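Side-chain contacts in alpha-fucosidase GH29 (PDB 4PSR), which hydrolyses alpha-L-fucosides and probably releases alpha-1,6-linked fucose from the reducing-end N-acetylglucosamine of glycoprotein glycans: residues Tyr174-Phe179 and Asp201-Leu206; Asp209-Met214 and Leu250-Tyr255; Ala438-Glu443 and Trp464-Asp469; Val497-Pro500 and Ala504-Phe507. All blocks are in the same frame, centred on the assembly; numbering follows the deposited sequence.

Contact 1 of 4, residues Tyr174-Phe179 and Asp201-Leu206; sequences YNYNGF and DEEDQL
At the C-terminal rim of the TIM barrel, in the segment that follows strand 165-170, Tyr176 of the short, weakly bonded helix 175-179 reaches across to Glu203 and Asp204 on helix 200-218. The aliphatic part of Glu203 lies over one face of the phenol: CB stands 3.5 Å from the Tyr176 ring centroid, a CH-pi contact only 15° off the ring normal. Bent at chi2 (-76°), Glu203 then runs back past the tyrosine CB, leaving its carboxylate nearly parallel to the ring. Asn177 ND2 lies over the rim of the opposite face. At the ring's edge, Tyr176 OH donates to Asp204 OD1 over 2.7 Å, on the anti side of the carboxylate and 29° out of its plane; OD1 also accepts from Asp245 N. A water lies 2.7 Å from Asn175 OD1 and 2.5 Å from Glu203 OE1, bridging amide and carboxylate, while Asn175 ND2 bonds to the carbonyls of Leu194 and His127 and Glu203 OE2 takes the N-H of Leu198. The buried phenol is thus packed on both faces and held by its hydroxyl, and the two donors at Asp204 OD1 would favour an ionised carboxylate there.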
loop_
_atom_site.group_PDB
_atom_site.type_symbol
_atom_site.label_atom_id
_atom_site.label_comp_id
_atom_site.label_asym_id
_atom_site.label_seq_id
_atom_site.Cartn_x
_atom_site.Cartn_y
_atom_site.Cartn_z
ATOM N N TYR A 174 -5.157 15.165 -10.848
ATOM C CA TYR A 174 -4.833 15.014 -12.271
ATOM C C TYR A 174 -5.997 15.455 -13.158
ATOM O O TYR A 174 -5.824 15.798 -14.340
ATOM C CB TYR A 174 -4.378 13.583 -12.575
ATOM C CG TYR A 174 -3.919 13.317 -13.980
ATOM C CD1 TYR A 174 -3.103 14.219 -14.666
ATOM C CD2 TYR A 174 -4.228 12.123 -14.603
ATOM C CE1 TYR A 174 -2.681 13.950 -15.940
ATOM C CE2 TYR A 174 -3.802 11.844 -15.894
ATOM C CZ TYR A 174 -3.008 12.754 -16.552
ATOM O OH TYR A 174 -2.610 12.432 -17.841
ATOM N N ASN A 175 -7.191 15.530 -12.567
ATOM C CA ASN A 175 -8.365 16.027 -13.271
ATOM C C ASN A 175 -8.131 17.325 -14.059
ATOM O O ASN A 175 -8.627 17.441 -15.188
ATOM C CB ASN A 175 -9.516 16.217 -12.258
ATOM C CG ASN A 175 -10.710 16.907 -12.855
ATOM O OD1 ASN A 175 -10.890 18.114 -12.655
ATOM N ND2 ASN A 175 -11.514 16.177 -13.620
ATOM N N TYR A 176 -7.408 18.262 -13.464
ATOM C CA TYR A 176 -7.152 19.552 -14.097
ATOM C C TYR A 176 -5.703 19.727 -14.476
ATOM O O TYR A 176 -5.294 20.856 -14.819
ATOM C CB TYR A 176 -7.623 20.705 -13.211
ATOM C CG TYR A 176 -6.956 20.887 -11.857
ATOM C CD1 TYR A 176 -7.418 20.195 -10.723
ATOM C CD2 TYR A 176 -5.924 21.828 -11.675
ATOM C CE1 TYR A 176 -6.858 20.406 -9.498
ATOM C CE2 TYR A 176 -5.339 22.021 -10.426
ATOM C CZ TYR A 176 -5.833 21.330 -9.339
ATOM O OH TYR A 176 -5.296 21.532 -8.087
ATOM N N ASN A 177 -4.920 18.647 -14.401
ATOM C CA ASN A 177 -3.495 18.660 -14.761
ATOM C C ASN A 177 -3.212 17.777 -15.962
ATOM O O ASN A 177 -2.075 17.389 -16.175
ATOM C CB ASN A 177 -2.601 18.285 -13.562
ATOM C CG ASN A 177 -2.357 19.442 -12.644
ATOM O OD1 ASN A 177 -1.582 20.354 -12.984
ATOM N ND2 ASN A 177 -2.969 19.439 -11.481
ATOM N N GLY A 178 -4.230 17.467 -16.756
ATOM C CA GLY A 178 -4.044 16.809 -18.029
ATOM C C GLY A 178 -4.962 15.647 -18.330
ATOM O O GLY A 178 -5.103 15.280 -19.484
ATOM N N PHE A 179 -5.613 15.063 -17.328
ATOM C CA PHE A 179 -6.437 13.881 -17.606
ATOM C C PHE A 179 -7.386 14.084 -18.774
ATOM O O PHE A 179 -7.503 13.225 -19.639
ATOM C CB PHE A 179 -7.245 13.522 -16.357
ATOM C CG PHE A 179 -8.007 12.208 -16.447
ATOM C CD1 PHE A 179 -7.349 10.993 -16.416
ATOM C CD2 PHE A 179 -9.391 12.212 -16.503
ATOM C CE1 PHE A 179 -8.046 9.788 -16.451
ATOM C CE2 PHE A 179 -10.092 11.008 -16.530
ATOM C CZ PHE A 179 -9.416 9.813 -16.511
ATOM N N ASP A 201 -6.677 28.898 -10.385
ATOM C CA ASP A 201 -6.849 29.270 -8.985
ATOM C C ASP A 201 -8.132 28.649 -8.434
ATOM O O ASP A 201 -8.188 28.231 -7.258
ATOM C CB ASP A 201 -6.771 30.797 -8.756
ATOM C CG ASP A 201 -8.020 31.543 -9.204
ATOM O OD1 ASP A 201 -8.529 31.294 -10.313
ATOM O OD2 ASP A 201 -8.487 32.411 -8.434
ATOM N N GLU A 202 -9.145 28.552 -9.291
ATOM C CA GLU A 202 -10.410 27.960 -8.892
ATOM C C GLU A 202 -10.251 26.454 -8.765
ATOM O O GLU A 202 -10.838 25.855 -7.851
ATOM C CB GLU A 202 -11.496 28.286 -9.905
ATOM C CG GLU A 202 -11.874 29.760 -9.883
ATOM C CD GLU A 202 -12.933 30.135 -10.898
ATOM O OE1 GLU A 202 -13.700 29.240 -11.333
ATOM O OE2 GLU A 202 -12.978 31.348 -11.235
ATOM N N GLU A 203 -9.471 25.839 -9.648
ATOM C CA GLU A 203 -9.252 24.380 -9.593
ATOM C C GLU A 203 -8.469 24.028 -8.337
ATOM O O GLU A 203 -8.782 23.026 -7.683
ATOM C CB GLU A 203 -8.498 23.844 -10.827
ATOM C CG GLU A 203 -9.271 23.937 -12.141
ATOM C CD GLU A 203 -10.357 22.921 -12.337
ATOM O OE1 GLU A 203 -10.590 22.098 -11.407
ATOM O OE2 GLU A 203 -10.998 22.917 -13.425
ATOM N N ASP A 204 -7.437 24.806 -8.003
ATOM C CA ASP A 204 -6.654 24.559 -6.795
ATOM C C ASP A 204 -7.541 24.681 -5.552
ATOM O O ASP A 204 -7.465 23.891 -4.610
ATOM C CB ASP A 204 -5.428 25.498 -6.718
ATOM C CG ASP A 204 -4.300 25.091 -7.665
ATOM O OD1 ASP A 204 -4.006 23.881 -7.766
ATOM O OD2 ASP A 204 -3.709 26.010 -8.298
ATOM N N GLN A 205 -8.400 25.686 -5.537
ATOM C CA GLN A 205 -9.328 25.844 -4.442
ATOM C C GLN A 205 -10.303 24.662 -4.358
ATOM O O GLN A 205 -10.597 24.199 -3.240
ATOM C CB GLN A 205 -10.103 27.179 -4.580
ATOM C CG GLN A 205 -11.089 27.430 -3.455
ATOM C CD GLN A 205 -10.382 27.750 -2.143
ATOM O OE1 GLN A 205 -9.590 28.693 -2.078
ATOM N NE2 GLN A 205 -10.664 26.990 -1.094
ATOM N N LEU A 206 -10.802 24.208 -5.494
ATOM C CA LEU A 206 -11.731 23.089 -5.566
ATOM C C LEU A 206 -11.054 21.807 -5.093
ATOM O O LEU A 206 -11.716 20.964 -4.444
ATOM C CB LEU A 206 -12.294 22.955 -6.988
ATOM C CG LEU A 206 -13.311 21.841 -7.206
ATOM C CD1 LEU A 206 -14.565 22.070 -6.359
ATOM C CD2 LEU A 206 -13.699 21.748 -8.675
HETATM O O HOH W 1 -12.245 20.252 -11.818
#

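Contact 2 of 4, residues Asp209-Met214 and Leu250-Tyr255; sequences DKHREM and LEFLAY
His211 and Phe252 stack face to face between helices 200-218 and 246-263, two outer helices of the TIM barrel packed against strand 222-225. Their ring centroids are 4.1 Å apart with planes at 25°, and the overlap is offset: His211 CG approaches Phe252 CD1 to 3.5 Å, while the far side of the phenyl ring extends beyond the imidazole. With its CG anti to the backbone N (chi1 165°), Phe252 extends off its helix to meet the imidazole. On the barrel side, both rings touch Ile223 of strand 222-225, and Trp207 meets the imidazole edge-to-face.

The next residue on one helix, Arg212, meets Tyr255, which lies nearly one turn beyond Phe252 on the other. In the conformer given, one of two modelled, the arginine presents its methylene groups rather than its charge: CD lies over the phenol face, 4.0 Å from the Tyr255 ring centroid, and the guanidinium plane stands perpendicular to the ring. Tyr255 OH is hydrogen-bonded to Asp216 OD2. The bend at chi3 turns the guanidinium back along its own helix, where Arg212 NH1 makes a salt bridge to Asp209 OD1 at 2.7 Å, approaching from above the carboxylate plane.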
loop_
_atom_site.group_PDB
_atom_site.type_symbol
_atom_site.label_atom_id
_atom_site.label_comp_id
_atom_site.label_asym_id
_atom_site.label_seq_id
_atom_site.Cartn_x
_atom_site.Cartn_y
_atom_site.Cartn_z
ATOM N N ASP A 209 -11.350 22.148 -1.423
ATOM C CA ASP A 209 -12.744 22.157 -0.970
ATOM C C ASP A 209 -13.347 20.747 -1.059
ATOM O O ASP A 209 -14.149 20.349 -0.217
ATOM C CB ASP A 209 -13.598 23.122 -1.787
ATOM C CG ASP A 209 -13.291 24.588 -1.495
ATOM O OD1 ASP A 209 -12.665 24.881 -0.468
ATOM O OD2 ASP A 209 -13.734 25.431 -2.298
ATOM N N LYS A 210 -12.981 19.986 -2.091
ATOM C CA LYS A 210 -13.436 18.602 -2.219
ATOM C C LYS A 210 -12.941 17.758 -1.039
ATOM O O LYS A 210 -13.716 17.005 -0.399
ATOM C CB LYS A 210 -12.981 18.010 -3.550
ATOM C CG LYS A 210 -13.802 18.454 -4.742
ATOM C CD LYS A 210 -13.124 18.073 -6.059
ATOM C CE LYS A 210 -14.044 18.265 -7.252
ATOM N NZ LYS A 210 -13.373 17.745 -8.475
ATOM N N HIS A 211 -11.640 17.825 -0.746
ATOM C CA HIS A 211 -11.108 17.124 0.420
ATOM C C HIS A 211 -11.807 17.517 1.717
ATOM O O HIS A 211 -12.194 16.659 2.502
ATOM C CB HIS A 211 -9.631 17.434 0.631
ATOM C CG HIS A 211 -8.674 16.528 -0.061
ATOM N ND1 HIS A 211 -8.833 15.157 -0.081
ATOM C CD2 HIS A 211 -7.501 16.788 -0.687
ATOM C CE1 HIS A 211 -7.791 14.613 -0.683
ATOM N NE2 HIS A 211 -6.964 15.580 -1.060
ATOM N N ARG A 212 -11.952 18.815 1.943
ATOM C CA ARG A 212 -12.539 19.329 3.174
ATOM C C ARG A 212 -13.974 18.834 3.374
ATOM O O ARG A 212 -14.353 18.385 4.462
ATOM C CB ARG A 212 -12.506 20.861 3.168
ATOM C CG ARG A 212 -13.390 21.489 4.239
ATOM C CD ARG A 212 -13.050 22.942 4.511
ATOM N NE ARG A 212 -13.211 23.738 3.306
ATOM C CZ ARG A 212 -13.121 25.060 3.252
ATOM N NH1 ARG A 212 -13.280 25.674 2.091
ATOM N NH2 ARG A 212 -12.861 25.760 4.346
ATOM N N GLU A 213 -14.766 18.922 2.317
ATOM C CA GLU A 213 -16.180 18.545 2.360
ATOM C C GLU A 213 -16.277 17.041 2.594
ATOM O O GLU A 213 -17.041 16.568 3.450
ATOM C CB GLU A 213 -16.870 18.932 1.060
ATOM C CG GLU A 213 -18.392 18.758 1.058
ATOM C CD GLU A 213 -18.946 19.140 -0.285
ATOM O OE1 GLU A 213 -18.574 18.454 -1.263
ATOM O OE2 GLU A 213 -19.643 20.189 -0.416
ATOM N N MET A 214 -15.492 16.259 1.848
ATOM C CA MET A 214 -15.533 14.811 1.986
ATOM C C MET A 214 -15.113 14.406 3.391
ATOM O O MET A 214 -15.739 13.543 4.021
ATOM C CB MET A 214 -14.627 14.134 0.924
ATOM C CG MET A 214 -14.458 12.599 1.095
ATOM S SD MET A 214 -13.251 12.131 2.354
ATOM C CE MET A 214 -11.736 12.689 1.565
ATOM N N LEU A 250 -0.827 22.470 1.761
ATOM C CA LEU A 250 -0.553 22.704 3.159
ATOM C C LEU A 250 -1.841 22.950 3.949
ATOM O O LEU A 250 -1.946 22.526 5.103
ATOM C CB LEU A 250 0.403 23.896 3.334
ATOM C CG LEU A 250 1.845 23.572 2.971
ATOM C CD1 LEU A 250 2.645 24.870 2.903
ATOM C CD2 LEU A 250 2.428 22.650 4.028
ATOM N N GLU A 251 -2.815 23.623 3.329
ATOM C CA GLU A 251 -4.086 23.871 4.004
ATOM C C GLU A 251 -4.855 22.543 4.210
ATOM O O GLU A 251 -5.481 22.343 5.243
ATOM C CB GLU A 251 -4.905 24.886 3.199
ATOM C CG GLU A 251 -4.366 26.319 3.369
ATOM C CD GLU A 251 -4.913 27.321 2.380
ATOM O OE1 GLU A 251 -5.719 26.958 1.514
ATOM O OE2 GLU A 251 -4.512 28.505 2.474
ATOM N N PHE A 252 -4.793 21.657 3.210
ATOM C CA PHE A 252 -5.355 20.309 3.373
ATOM C C PHE A 252 -4.721 19.555 4.547
ATOM O O PHE A 252 -5.444 19.012 5.415
ATOM C CB PHE A 252 -5.197 19.464 2.106
ATOM C CG PHE A 252 -5.426 18.002 2.371
ATOM C CD1 PHE A 252 -6.699 17.511 2.669
ATOM C CD2 PHE A 252 -4.351 17.122 2.400
ATOM C CE1 PHE A 252 -6.892 16.158 2.965
ATOM C CE2 PHE A 252 -4.531 15.770 2.687
ATOM C CZ PHE A 252 -5.800 15.291 2.975
ATOM N N LEU A 253 -3.384 19.496 4.595
ATOM C CA LEU A 253 -2.697 18.762 5.645
ATOM C C LEU A 253 -3.079 19.310 7.020
ATOM O O LEU A 253 -3.425 18.556 7.938
ATOM C CB LEU A 253 -1.168 18.809 5.408
ATOM C CG LEU A 253 -0.676 18.086 4.158
ATOM C CD1 LEU A 253 0.798 18.391 3.890
ATOM C CD2 LEU A 253 -0.885 16.558 4.308
ATOM N N ALA A 254 -2.991 20.631 7.181
ATOM C CA ALA A 254 -3.355 21.217 8.472
ATOM C C ALA A 254 -4.823 20.960 8.843
ATOM O O ALA A 254 -5.124 20.613 9.984
ATOM C CB ALA A 254 -3.043 22.729 8.508
ATOM N N TYR A 255 -5.727 21.098 7.864
ATOM C CA TYR A 255 -7.147 20.884 8.137
ATOM C C TYR A 255 -7.444 19.458 8.588
ATOM O O TYR A 255 -8.082 19.235 9.611
ATOM C CB TYR A 255 -7.993 21.264 6.934
ATOM C CG TYR A 255 -9.471 21.363 7.211
ATOM C CD1 TYR A 255 -10.056 22.584 7.507
ATOM C CD2 TYR A 255 -10.295 20.248 7.169
ATOM C CE1 TYR A 255 -11.403 22.700 7.752
ATOM C CE2 TYR A 255 -11.655 20.356 7.397
ATOM C CZ TYR A 255 -12.195 21.601 7.697
ATOM O OH TYR A 255 -13.548 21.746 7.932
#

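Contact 3 of 4, residues Ala438-Glu443 and Trp464-Asp469; sequences ALVDLE and WEQSKD
Gln466 and Leu442 carry most of this contact in the beta domain that follows the barrel, the family's C-terminal domain, where the loop before strand 445-451 passes over strand 464-466, an outer strand of a small three-stranded antiparallel sheet. One direct hydrogen bond joins the two segments. Gln466 has CG anti to its backbone nitrogen (chi1 -172°) and is extended beyond it, which carries the amide away from the strand to the loop. There NE2 donates to Val440 O over 2.9 Å; the bond is nearly straight at 167° and lies close to the amide plane, although it meets the acceptor tilted from the carbonyl plane. NE2 has a second acceptor in Leu434 O, so this one amide group ties down two points of the loop.

Water adds two further links. One molecule accepts from Leu442 N at 3.0 Å and donates to Gln466 OE1 at 2.7 Å, which occupies the other end of the amide. Another lies between Lys468 O and Ala438 N, its bond to the latter weak.

Van der Waals packing adds to this: Leu442 CG lies 3.7 Å from Gln466 NE2, and its CD1 leans against the amide carbon and the methylenes of the glutamine. The same methyl makes an apolar contact with Trp464 CZ3 at 3.9 Å in the conformer given, one of two. Leu471 of the neighbouring strand touches both Leu442 and the indole, while Leu445 and Val448 of strand 445-451 also meet the indole. The loop itself is shaped by an Asx turn, in which Asp441 OD1 accepts from Glu443 N at 2.9 Å.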
loop_
_atom_site.group_PDB
_atom_site.type_symbol
_atom_site.label_atom_id
_atom_site.label_comp_id
_atom_site.label_asym_id
_atom_site.label_seq_id
_atom_site.Cartn_x
_atom_site.Cartn_y
_atom_site.Cartn_z
ATOM N N ALA A 438 25.923 -16.906 9.539
ATOM C CA ALA A 438 25.264 -15.670 9.958
ATOM C C ALA A 438 25.721 -15.217 11.342
ATOM O O ALA A 438 25.215 -14.234 11.862
ATOM C CB ALA A 438 23.754 -15.857 9.940
ATOM N N LEU A 439 26.659 -15.954 11.943
ATOM C CA LEU A 439 27.225 -15.605 13.252
ATOM C C LEU A 439 26.128 -15.538 14.301
ATOM O O LEU A 439 26.169 -14.709 15.207
ATOM C CB LEU A 439 28.009 -14.286 13.200
ATOM C CG LEU A 439 29.042 -14.117 12.076
ATOM C CD1 LEU A 439 29.828 -12.810 12.203
ATOM C CD2 LEU A 439 29.988 -15.292 12.080
ATOM N N VAL A 440 25.147 -16.422 14.173
ATOM C CA VAL A 440 24.011 -16.461 15.075
ATOM C C VAL A 440 24.173 -17.568 16.127
ATOM O O VAL A 440 24.439 -18.719 15.787
ATOM C CB VAL A 440 22.718 -16.662 14.235
ATOM C CG1 VAL A 440 21.601 -17.295 15.026
ATOM C CG2 VAL A 440 22.263 -15.316 13.653
ATOM N N ASP A 441 24.023 -17.204 17.401
ATOM C CA ASP A 441 24.060 -18.171 18.502
ATOM C C ASP A 441 22.634 -18.563 18.827
ATOM O O ASP A 441 21.823 -17.718 19.198
ATOM C CB ASP A 441 24.735 -17.564 19.736
ATOM C CG ASP A 441 25.081 -18.607 20.803
ATOM O OD1 ASP A 441 24.305 -19.575 21.011
ATOM O OD2 ASP A 441 26.140 -18.443 21.444
ATOM N N LEU A 442 22.323 -19.845 18.674
ATOM C CA LEU A 442 20.977 -20.340 18.911
ATOM C C LEU A 442 20.742 -20.933 20.309
ATOM O O LEU A 442 19.737 -21.605 20.539
ATOM C CB LEU A 442 20.579 -21.360 17.839
ATOM C CG LEU A 442 20.388 -20.815 16.414
ATOM C CD1 LEU A 442 20.000 -21.969 15.499
ATOM C CD2 LEU A 442 19.313 -19.724 16.346
ATOM N N GLU A 443 21.647 -20.632 21.241
ATOM C CA GLU A 443 21.489 -21.106 22.619
ATOM C C GLU A 443 20.140 -20.664 23.172
ATOM O O GLU A 443 19.506 -21.376 23.929
ATOM C CB GLU A 443 22.614 -20.581 23.523
ATOM C CG GLU A 443 22.596 -19.070 23.729
ATOM C CD GLU A 443 23.766 -18.569 24.558
ATOM O OE1 GLU A 443 24.401 -19.387 25.262
ATOM O OE2 GLU A 443 24.051 -17.354 24.502
ATOM N N TRP A 464 15.892 -30.005 14.562
ATOM C CA TRP A 464 16.571 -28.930 13.834
ATOM C C TRP A 464 18.066 -28.898 14.170
ATOM O O TRP A 464 18.462 -29.206 15.297
ATOM C CB TRP A 464 15.918 -27.558 14.093
ATOM C CG TRP A 464 15.847 -27.112 15.539
ATOM C CD1 TRP A 464 14.774 -27.223 16.378
ATOM C CD2 TRP A 464 16.878 -26.455 16.296
ATOM N NE1 TRP A 464 15.077 -26.691 17.609
ATOM C CE2 TRP A 464 16.359 -26.208 17.583
ATOM C CE3 TRP A 464 18.190 -26.052 16.010
ATOM C CZ2 TRP A 464 17.105 -25.587 18.583
ATOM C CZ3 TRP A 464 18.925 -25.431 17.004
ATOM C CH2 TRP A 464 18.378 -25.204 18.276
ATOM N N GLU A 465 18.892 -28.566 13.177
ATOM C CA GLU A 465 20.332 -28.482 13.345
ATOM C C GLU A 465 20.766 -27.211 12.663
ATOM O O GLU A 465 20.136 -26.803 11.693
ATOM C CB GLU A 465 21.068 -29.636 12.645
ATOM C CG GLU A 465 20.858 -31.020 13.202
ATOM C CD GLU A 465 21.478 -31.223 14.572
ATOM O OE1 GLU A 465 22.465 -30.525 14.936
ATOM O OE2 GLU A 465 20.958 -32.100 15.286
ATOM N N GLN A 466 21.854 -26.620 13.143
ATOM C CA GLN A 466 22.428 -25.409 12.571
ATOM C C GLN A 466 23.700 -25.743 11.804
ATOM O O GLN A 466 24.735 -26.028 12.402
ATOM C CB GLN A 466 22.739 -24.391 13.676
ATOM C CG GLN A 466 23.152 -23.033 13.158
ATOM C CD GLN A 466 23.652 -22.105 14.237
ATOM O OE1 GLN A 466 24.367 -22.518 15.156
ATOM N NE2 GLN A 466 23.291 -20.830 14.121
ATOM N N SER A 467 23.622 -25.707 10.480
ATOM C CA SER A 467 24.798 -25.832 9.633
ATOM C C SER A 467 25.406 -24.457 9.393
ATOM O O SER A 467 24.831 -23.443 9.827
ATOM C CB SER A 467 24.415 -26.496 8.299
ATOM O OG SER A 467 23.503 -25.694 7.536
ATOM N N LYS A 468 26.562 -24.409 8.732
ATOM C CA LYS A 468 27.130 -23.154 8.259
ATOM C C LYS A 468 26.125 -22.387 7.437
ATOM O O LYS A 468 25.967 -21.180 7.608
ATOM C CB LYS A 468 28.361 -23.412 7.398
ATOM C CG LYS A 468 29.536 -23.925 8.168
ATOM C CD LYS A 468 30.652 -24.324 7.220
ATOM C CE LYS A 468 31.294 -23.121 6.556
ATOM N NZ LYS A 468 32.392 -23.545 5.642
ATOM N N ASP A 469 25.446 -23.091 6.543
ATOM C CA ASP A 469 24.579 -22.445 5.571
ATOM C C ASP A 469 23.251 -21.980 6.173
ATOM O O ASP A 469 22.700 -20.979 5.717
ATOM C CB ASP A 469 24.299 -23.387 4.399
ATOM C CG ASP A 469 25.521 -23.627 3.516
ATOM O OD1 ASP A 469 26.466 -22.810 3.538
ATOM O OD2 ASP A 469 25.523 -24.639 2.784
HETATM O O HOH W 2 24.276 -18.888 7.610
HETATM O O HOH W 3 24.354 -21.790 17.751
#

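Contact 4 of 4, residues Val497-Pro500 and Ala504-Phe507; sequences VPQP and AAVF
Val497 and Gln499 face Ala505 and Phe507 across a tight reversal of the chain, the extended loop 497-500 running almost antiparallel (165°) to strand 504-507. The two stretches pack through side chains without pairing as strands. Val497 has CG1 opposite its backbone nitrogen, which aims it at the methyl of the strand, 4.1 Å from Ala505 CB, and the same residue meets the phenyl ring, with Val497 CB 4.0 Å from Phe507 CE2. Phe507 keeps CG anti to its carbonyl carbon (chi1 -65°), which brings CE2 up to the valine, the two side chains coming from opposite directions.

Gln499 leaves the backbone away from its own nitrogen and then bends at chi2 (68°), folding its amide down beside the alanines: OE1 lies 3.5 Å from Ala505 CB, and NE2 3.8 Å from Ala504 CA. That bend also delivers NE2 to Arg543 O and Ser545 OG, its hydrogen-bond acceptors, and these bonds fix the amide although the alanines offer it only packing. Pro500 sets the edge of its ring against the strand backbone, with CD 3.5 Å from Ala504 O.

Pro498 points the other way, onto Trp379, Ile381 and Ala518. Strand 504-507 lies between strands 516-519 and 541-544 in a four-stranded antiparallel sheet, bonded through its backbone to both, while loop 497-500 leads in from strand 485-491 of the preceding beta domain and lies against this sheet.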
loop_
_atom_site.group_PDB
_atom_site.type_symbol
_atom_site.label_atom_id
_atom_site.label_comp_id
_atom_site.label_asym_id
_atom_site.label_seq_id
_atom_site.Cartn_x
_atom_site.Cartn_y
_atom_site.Cartn_z
ATOM N N VAL A 497 20.841 -11.107 16.295
ATOM C CA VAL A 497 21.103 -10.210 15.172
ATOM C C VAL A 497 21.967 -10.914 14.134
ATOM O O VAL A 497 23.159 -11.183 14.364
ATOM C CB VAL A 497 21.780 -8.924 15.628
ATOM C CG1 VAL A 497 22.027 -7.978 14.434
ATOM C CG2 VAL A 497 20.913 -8.244 16.684
ATOM N N PRO A 498 21.384 -11.232 12.980
ATOM C CA PRO A 498 22.172 -11.953 11.987
ATOM C C PRO A 498 23.231 -11.081 11.313
ATOM O O PRO A 498 23.103 -9.846 11.192
ATOM C CB PRO A 498 21.110 -12.392 10.981
ATOM C CG PRO A 498 20.070 -11.305 11.068
ATOM C CD PRO A 498 20.023 -10.925 12.495
ATOM N N GLN A 499 24.296 -11.740 10.862
ATOM C CA GLN A 499 25.284 -11.109 10.022
ATOM C C GLN A 499 24.984 -11.432 8.552
ATOM O O GLN A 499 25.087 -12.568 8.134
ATOM C CB GLN A 499 26.689 -11.610 10.386
ATOM C CG GLN A 499 27.797 -10.820 9.731
ATOM C CD GLN A 499 27.887 -9.396 10.252
ATOM O OE1 GLN A 499 27.575 -9.124 11.413
ATOM N NE2 GLN A 499 28.300 -8.483 9.399
ATOM N N PRO A 500 24.598 -10.427 7.751
ATOM C CA PRO A 500 24.334 -10.711 6.337
ATOM C C PRO A 500 25.570 -11.230 5.610
ATOM O O PRO A 500 26.689 -10.847 5.992
ATOM C CB PRO A 500 23.942 -9.333 5.770
ATOM C CG PRO A 500 23.423 -8.589 6.954
ATOM C CD PRO A 500 24.311 -9.026 8.096
ATOM N N ALA A 504 26.338 -5.586 6.888
ATOM C CA ALA A 504 26.932 -5.208 8.155
ATOM C C ALA A 504 25.896 -5.383 9.253
ATOM O O ALA A 504 24.716 -5.639 8.985
ATOM C CB ALA A 504 27.429 -3.779 8.096
ATOM N N ALA A 505 26.340 -5.272 10.509
ATOM C CA ALA A 505 25.429 -5.226 11.648
ATOM C C ALA A 505 25.969 -4.197 12.635
ATOM O O ALA A 505 27.188 -4.175 12.906
ATOM C CB ALA A 505 25.284 -6.611 12.315
ATOM N N VAL A 506 25.081 -3.346 13.159
ATOM C CA VAL A 506 25.479 -2.330 14.130
ATOM C C VAL A 506 24.914 -2.679 15.501
ATOM O O VAL A 506 23.850 -3.265 15.588
ATOM C CB VAL A 506 25.040 -0.911 13.709
ATOM C CG1 VAL A 506 25.860 -0.449 12.506
ATOM C CG2 VAL A 506 23.540 -0.858 13.377
ATOM N N PHE A 507 25.660 -2.334 16.559
ATOM C CA PHE A 507 25.352 -2.742 17.932
ATOM C C PHE A 507 25.470 -1.587 18.922
ATOM O O PHE A 507 26.234 -0.637 18.715
ATOM C CB PHE A 507 26.306 -3.866 18.354
ATOM C CG PHE A 507 26.127 -5.122 17.574
ATOM C CD1 PHE A 507 26.882 -5.338 16.426
ATOM C CD2 PHE A 507 25.183 -6.066 17.946
ATOM C CE1 PHE A 507 26.718 -6.470 15.676
ATOM C CE2 PHE A 507 25.012 -7.222 17.186
ATOM C CZ PHE A 507 25.789 -7.414 16.043
#

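The four contacts form two well separated groups. Contacts 1 and 2 share helix 200-218 on the catalytic barrel, their centres 14 Å apart and their segments adjoining in sequence. Bound fucose lies about 11 Å from the side chain of Asn175 in contact 1 and about 13 Å from that of His211 in contact 2. Neither touches the sugar; contact 1 is tied to the site through Asn175 ND2, which bonds to His127 O, a residue next to the fucose. Contacts 3 and 4 lie in the beta-rich C-terminal part, contact 4 being 44 Å from contact 2 between centres. Contacts 3 and 4 touch directly: Ala438 O is 2.8 Å from Gln499 N, probably a hydrogen bond, and Val440 CG2 packs 3.8 Å from Pro498 CA.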